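Local atomic coordinates of phosphoglycerate oxidoreductase (Rhizobium etli, PDB entry 4HY3), a protein that probably binds NAD(P) through a Rossmann-type domain and reduces 2-oxoacids such as hydroxypyruvate or glyoxylate, as other D-2-hydroxyacid dehydrogenases do. Residues L173-S177 / F198-I202; L276-S281 / V303-F309. All blocks are in the same frame, centred on the assembly; numbering follows the deposited sequence.

Interaction 1 of 2, residues L173-S177 / F198-I202; sequences LIAGS and FRARI
The turn that leads into the first strand of the Rossmann-type NAD-binding domain, strand 178-182, lies here against the turn that leads into its parallel neighbour, strand 201-205. The pairing of the two strands starts with S177 and R201: R201 N donates to S177 O over 2.8 Å, with the N-H pointing straight at the oxygen (172°). R201 also bonds through its backbone to I179, so the parallel pairing of the two strands begins here. A200 sits just before this bond, and its CB packs against S177 O at 3.5 Å and against S177 CB at 3.9 Å. The apolar half of the contact belongs to I174 and F198. CG2 of I174 stands anti to the backbone N (chi1 -71° for CG1), and this brings the methyl to F198 CD1 at 3.6 Å, on an oblique approach to the ring. At the ring's edge, close to its plane, lies the backbone N of A175. Both I174 and F198 also rest on helix 131-147. The carboxylate of E136 of the second subunit grips two successive backbone N-H groups, OE1 taking I174 N and OE2 taking A175 N. The guanidinium of R201 leads away from the contact to a salt bridge with E220. With I174 and F198 buried together and two backbone N-H groups satisfied by a neighbour's carboxylate, the chemistry probably links the start of this strand pair to the subunit interface.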
loop_
_atom_site.group_PDB
_atom_site.type_symbol
_atom_site.label_atom_id
_atom_site.label_comp_id
_atom_site.label_asym_id
_atom_site.label_seq_id
_atom_site.Cartn_x
_atom_site.Cartn_y
_atom_site.Cartn_z
ATOM N N LEU A 173 -6.200 -14.605 -15.088
ATOM C CA LEU A 173 -5.867 -13.937 -13.845
ATOM C C LEU A 173 -6.676 -12.669 -13.698
ATOM O O LEU A 173 -7.087 -12.080 -14.691
ATOM C CB LEU A 173 -4.409 -13.524 -13.800
ATOM C CG LEU A 173 -3.287 -14.401 -14.303
ATOM C CD1 LEU A 173 -3.132 -14.195 -15.803
ATOM C CD2 LEU A 173 -2.018 -13.983 -13.579
ATOM N N ILE A 174 -6.874 -12.237 -12.449
ATOM C CA ILE A 174 -7.480 -10.946 -12.174
ATOM C C ILE A 174 -6.432 -9.835 -12.153
ATOM O O ILE A 174 -6.753 -8.687 -12.388
ATOM C CB ILE A 174 -8.334 -10.993 -10.888
ATOM C CG1 ILE A 174 -9.588 -11.801 -11.156
ATOM C CG2 ILE A 174 -8.748 -9.607 -10.409
ATOM C CD1 ILE A 174 -10.608 -11.718 -10.055
ATOM N N ALA A 175 -5.176 -10.169 -11.889
ATOM C CA ALA A 175 -4.142 -9.135 -11.787
ATOM C C ALA A 175 -4.010 -8.362 -13.099
ATOM O O ALA A 175 -3.848 -7.138 -13.079
ATOM C CB ALA A 175 -2.815 -9.720 -11.337
ATOM N N GLY A 176 -4.109 -9.075 -14.222
ATOM C CA GLY A 176 -4.378 -8.478 -15.554
ATOM C C GLY A 176 -4.446 -6.950 -15.708
ATOM O O GLY A 176 -3.408 -6.298 -15.699
ATOM N N SER A 177 -5.618 -6.328 -15.844
ATOM C CA SER A 177 -6.957 -6.880 -15.796
ATOM C C SER A 177 -7.848 -5.665 -15.710
ATOM O O SER A 177 -7.505 -4.682 -15.031
ATOM C CB SER A 177 -7.188 -7.686 -14.539
ATOM O OG SER A 177 -8.461 -8.319 -14.561
ATOM N N PHE A 198 -4.092 -6.615 -6.488
ATOM C CA PHE A 198 -4.131 -7.150 -7.837
ATOM C C PHE A 198 -3.604 -6.221 -8.900
ATOM O O PHE A 198 -3.587 -6.589 -10.069
ATOM C CB PHE A 198 -5.537 -7.578 -8.174
ATOM C CG PHE A 198 -5.965 -8.796 -7.440
ATOM C CD1 PHE A 198 -6.017 -10.015 -8.080
ATOM C CD2 PHE A 198 -6.308 -8.728 -6.095
ATOM C CE1 PHE A 198 -6.427 -11.152 -7.401
ATOM C CE2 PHE A 198 -6.716 -9.868 -5.403
ATOM C CZ PHE A 198 -6.772 -11.084 -6.061
ATOM N N ARG A 199 -3.174 -5.026 -8.509
ATOM C CA ARG A 199 -2.580 -4.078 -9.452
ATOM C C ARG A 199 -3.273 -4.102 -10.827
ATOM O O ARG A 199 -2.615 -4.034 -11.857
ATOM C CB ARG A 199 -1.072 -4.317 -9.589
ATOM C CG ARG A 199 -0.246 -3.903 -8.369
ATOM C CD ARG A 199 -0.046 -5.054 -7.388
ATOM N NE ARG A 199 0.848 -4.742 -6.261
ATOM C CZ ARG A 199 0.463 -4.600 -4.985
ATOM N NH1 ARG A 199 -0.810 -4.720 -4.636
ATOM N NH2 ARG A 199 1.358 -4.329 -4.040
ATOM N N ALA A 200 -4.604 -4.208 -10.799
ATOM C CA ALA A 200 -5.501 -4.175 -11.956
ATOM C C ALA A 200 -5.963 -2.744 -12.311
ATOM O O ALA A 200 -5.603 -1.787 -11.620
ATOM C CB ALA A 200 -6.712 -5.039 -11.659
ATOM N N ARG A 201 -6.752 -2.598 -13.379
ATOM C CA ARG A 201 -7.325 -1.295 -13.739
ATOM C C ARG A 201 -8.824 -1.125 -13.360
ATOM O O ARG A 201 -9.723 -1.885 -13.811
ATOM C CB ARG A 201 -7.081 -0.999 -15.215
ATOM C CG ARG A 201 -7.711 0.277 -15.741
ATOM C CD ARG A 201 -6.762 0.878 -16.742
ATOM N NE ARG A 201 -7.423 1.741 -17.710
ATOM C CZ ARG A 201 -7.005 2.963 -18.034
ATOM N NH1 ARG A 201 -5.927 3.492 -17.454
ATOM N NH2 ARG A 201 -7.679 3.661 -18.936
ATOM N N ILE A 202 -9.088 -0.117 -12.530
ATOM C CA ILE A 202 -10.399 -0.016 -11.904
ATOM C C ILE A 202 -11.208 1.229 -12.287
ATOM O O ILE A 202 -10.924 2.357 -11.813
ATOM C CB ILE A 202 -10.309 -0.187 -10.368
ATOM C CG1 ILE A 202 -9.643 -1.525 -10.034
ATOM C CG2 ILE A 202 -11.703 -0.110 -9.751
ATOM C CD1 ILE A 202 -9.183 -1.651 -8.606
#

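Interaction 2 of 2, residues L276-S281 / V303-F309; sequences LMAAVS and VRSLKGF
V280 is the central knob of this contact, where one side of helix 273-281 packs on the loop that enters strand 309-311. It fills a hollow between L306 CD2, 3.6 Å from V280 CB, and the backbone of K307 and G308, where CG1 lies 3.7 Å from G308 O; the edge of the F309 ring borders the same hollow near CG2. The fork of L306 fits in turn among M277, V280 and S281, its CD1 lying 3.8 Å from S281 CB. M277, a selenomethionine, bends at its last torsion (chi3 64°), which turns CE in between V303 and L306, 3.9 Å from L306 CD2. Its chain runs across that of V303 at about a right angle. L276 CD2 meets F309 CE1 at 3.6 Å, lying at the ring's edge near its plane. K307 curls its aliphatic chain toward the last turn of the helix, bringing CE to within 3.8 Å of S281 O. The residues L306 to F309 form a type II beta turn, with G308 at its third position, where the positive phi (93°) suits glycine. The helix thus packs on the loop entering the outermost strand of the parallel sheet within this chain, as in the alpha/beta layering of a Rossmann-type domain.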
loop_
_atom_site.group_PDB
_atom_site.type_symbol
_atom_site.label_atom_id
_atom_site.label_comp_id
_atom_site.label_asym_id
_atom_site.label_seq_id
_atom_site.Cartn_x
_atom_site.Cartn_y
_atom_site.Cartn_z
ATOM N N LEU A 276 -30.400 -10.899 -18.477
ATOM C CA LEU A 276 -29.121 -11.441 -17.976
ATOM C C LEU A 276 -28.945 -12.951 -18.223
ATOM O O LEU A 276 -27.930 -13.382 -18.765
ATOM C CB LEU A 276 -28.903 -11.087 -16.498
ATOM C CG LEU A 276 -27.809 -11.871 -15.748
ATOM C CD1 LEU A 276 -26.395 -11.361 -16.002
ATOM C CD2 LEU A 276 -28.134 -11.928 -14.270
HETATM N N MSE A 277 -29.935 -13.749 -17.841
HETATM C CA MSE A 277 -29.894 -15.191 -18.123
HETATM C C MSE A 277 -29.658 -15.455 -19.603
HETATM O O MSE A 277 -28.807 -16.275 -19.980
HETATM C CB MSE A 277 -31.181 -15.822 -17.615
HETATM C CG MSE A 277 -31.223 -15.689 -16.100
HETATM SE SE MSE A 277 -32.584 -16.891 -15.339
HETATM C CE MSE A 277 -31.790 -18.619 -15.862
ATOM N N ALA A 278 -30.393 -14.740 -20.451
ATOM C CA ALA A 278 -30.256 -14.862 -21.888
ATOM C C ALA A 278 -28.794 -14.758 -22.330
ATOM O O ALA A 278 -28.323 -15.613 -23.089
ATOM C CB ALA A 278 -31.117 -13.826 -22.590
ATOM N N ALA A 279 -28.080 -13.737 -21.836
ATOM C CA ALA A 279 -26.660 -13.529 -22.171
ATOM C C ALA A 279 -25.756 -14.629 -21.627
ATOM O O ALA A 279 -24.648 -14.844 -22.145
ATOM C CB ALA A 279 -26.184 -12.173 -21.694
ATOM N N VAL A 280 -26.228 -15.336 -20.603
ATOM C CA VAL A 280 -25.437 -16.430 -20.044
ATOM C C VAL A 280 -25.577 -17.731 -20.838
ATOM O O VAL A 280 -24.569 -18.325 -21.202
ATOM C CB VAL A 280 -25.711 -16.720 -18.541
ATOM C CG1 VAL A 280 -24.482 -17.372 -17.909
ATOM C CG2 VAL A 280 -26.111 -15.469 -17.767
ATOM N N SER A 281 -26.808 -18.192 -21.075
ATOM C CA SER A 281 -27.013 -19.413 -21.872
ATOM C C SER A 281 -26.400 -19.212 -23.249
ATOM O O SER A 281 -25.600 -20.044 -23.704
ATOM C CB SER A 281 -28.490 -19.761 -22.000
ATOM O OG SER A 281 -29.213 -18.589 -22.319
ATOM N N VAL A 303 -33.178 -20.308 -13.160
ATOM C CA VAL A 303 -31.811 -19.917 -12.759
ATOM C C VAL A 303 -31.010 -21.069 -12.175
ATOM O O VAL A 303 -29.782 -21.070 -12.208
ATOM C CB VAL A 303 -31.788 -18.751 -11.756
ATOM C CG1 VAL A 303 -30.366 -18.260 -11.550
ATOM C CG2 VAL A 303 -32.636 -17.601 -12.261
ATOM N N ARG A 304 -31.717 -22.060 -11.665
ATOM C CA ARG A 304 -31.085 -23.160 -10.979
ATOM C C ARG A 304 -30.247 -24.091 -11.868
ATOM O O ARG A 304 -29.202 -24.586 -11.443
ATOM C CB ARG A 304 -32.137 -23.893 -10.177
ATOM C CG ARG A 304 -32.977 -22.890 -9.401
ATOM C CD ARG A 304 -33.746 -23.537 -8.283
ATOM N NE ARG A 304 -34.453 -22.547 -7.489
ATOM C CZ ARG A 304 -34.304 -22.396 -6.178
ATOM N NH1 ARG A 304 -33.464 -23.176 -5.514
ATOM N NH2 ARG A 304 -34.997 -21.465 -5.533
ATOM N N SER A 305 -30.673 -24.288 -13.108
ATOM C CA SER A 305 -29.972 -25.202 -14.008
ATOM C C SER A 305 -28.881 -24.529 -14.863
ATOM O O SER A 305 -27.993 -25.196 -15.401
ATOM C CB SER A 305 -30.980 -25.918 -14.907
ATOM O OG SER A 305 -31.500 -25.016 -15.861
ATOM N N LEU A 306 -28.944 -23.210 -14.987
ATOM C CA LEU A 306 -28.095 -22.503 -15.940
ATOM C C LEU A 306 -26.606 -22.708 -15.684
ATOM O O LEU A 306 -26.098 -22.307 -14.635
ATOM C CB LEU A 306 -28.425 -21.020 -15.906
ATOM C CG LEU A 306 -27.892 -20.214 -17.071
ATOM C CD1 LEU A 306 -28.671 -20.596 -18.318
ATOM C CD2 LEU A 306 -28.039 -18.731 -16.762
ATOM N N LYS A 307 -25.908 -23.340 -16.626
ATOM C CA LYS A 307 -24.457 -23.414 -16.540
ATOM C C LYS A 307 -23.881 -22.004 -16.689
ATOM O O LYS A 307 -24.406 -21.187 -17.456
ATOM C CB LYS A 307 -23.854 -24.367 -17.594
ATOM C CG LYS A 307 -23.470 -23.734 -18.935
ATOM C CD LYS A 307 -24.702 -23.339 -19.762
ATOM C CE LYS A 307 -24.373 -22.373 -20.902
ATOM N NZ LYS A 307 -23.511 -23.009 -21.941
ATOM N N GLY A 308 -22.814 -21.724 -15.943
ATOM C CA GLY A 308 -22.035 -20.495 -16.130
ATOM C C GLY A 308 -22.473 -19.351 -15.234
ATOM O O GLY A 308 -21.965 -18.231 -15.348
ATOM N N PHE A 309 -23.422 -19.646 -14.346
ATOM C CA PHE A 309 -23.974 -18.674 -13.416
ATOM C C PHE A 309 -23.788 -19.187 -11.978
ATOM O O PHE A 309 -24.461 -20.148 -11.581
ATOM C CB PHE A 309 -25.462 -18.455 -13.726
ATOM C CG PHE A 309 -26.091 -17.324 -12.959
ATOM C CD1 PHE A 309 -26.280 -16.084 -13.560
ATOM C CD2 PHE A 309 -26.506 -17.497 -11.632
ATOM C CE1 PHE A 309 -26.857 -15.039 -12.854
ATOM C CE2 PHE A 309 -27.077 -16.444 -10.922
ATOM C CZ PHE A 309 -27.248 -15.215 -11.535
#

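In the fold
Both interactions belong to the NAD-binding domain and involve the starts of strands in its parallel sheet. They lie toward different ends of that sheet: the neighbours 178-182 and 201-205 of interaction 1 are separated from strand 309-311 of interaction 2 by strands 233-236, 261-264 and 286-289. The centres are 25 Å apart and the nearest atoms about 14 Å, so the two do not touch. Each lies near the second subunit: interaction 1 meets it directly, while R304, within segment 303-309 but not part of the contact itself, makes a salt bridge to E161 of the second subunit. The probable dinucleotide-binding glycines G183, G185 and G188 follow strand 178-182, in the chain between the two segments of interaction 1.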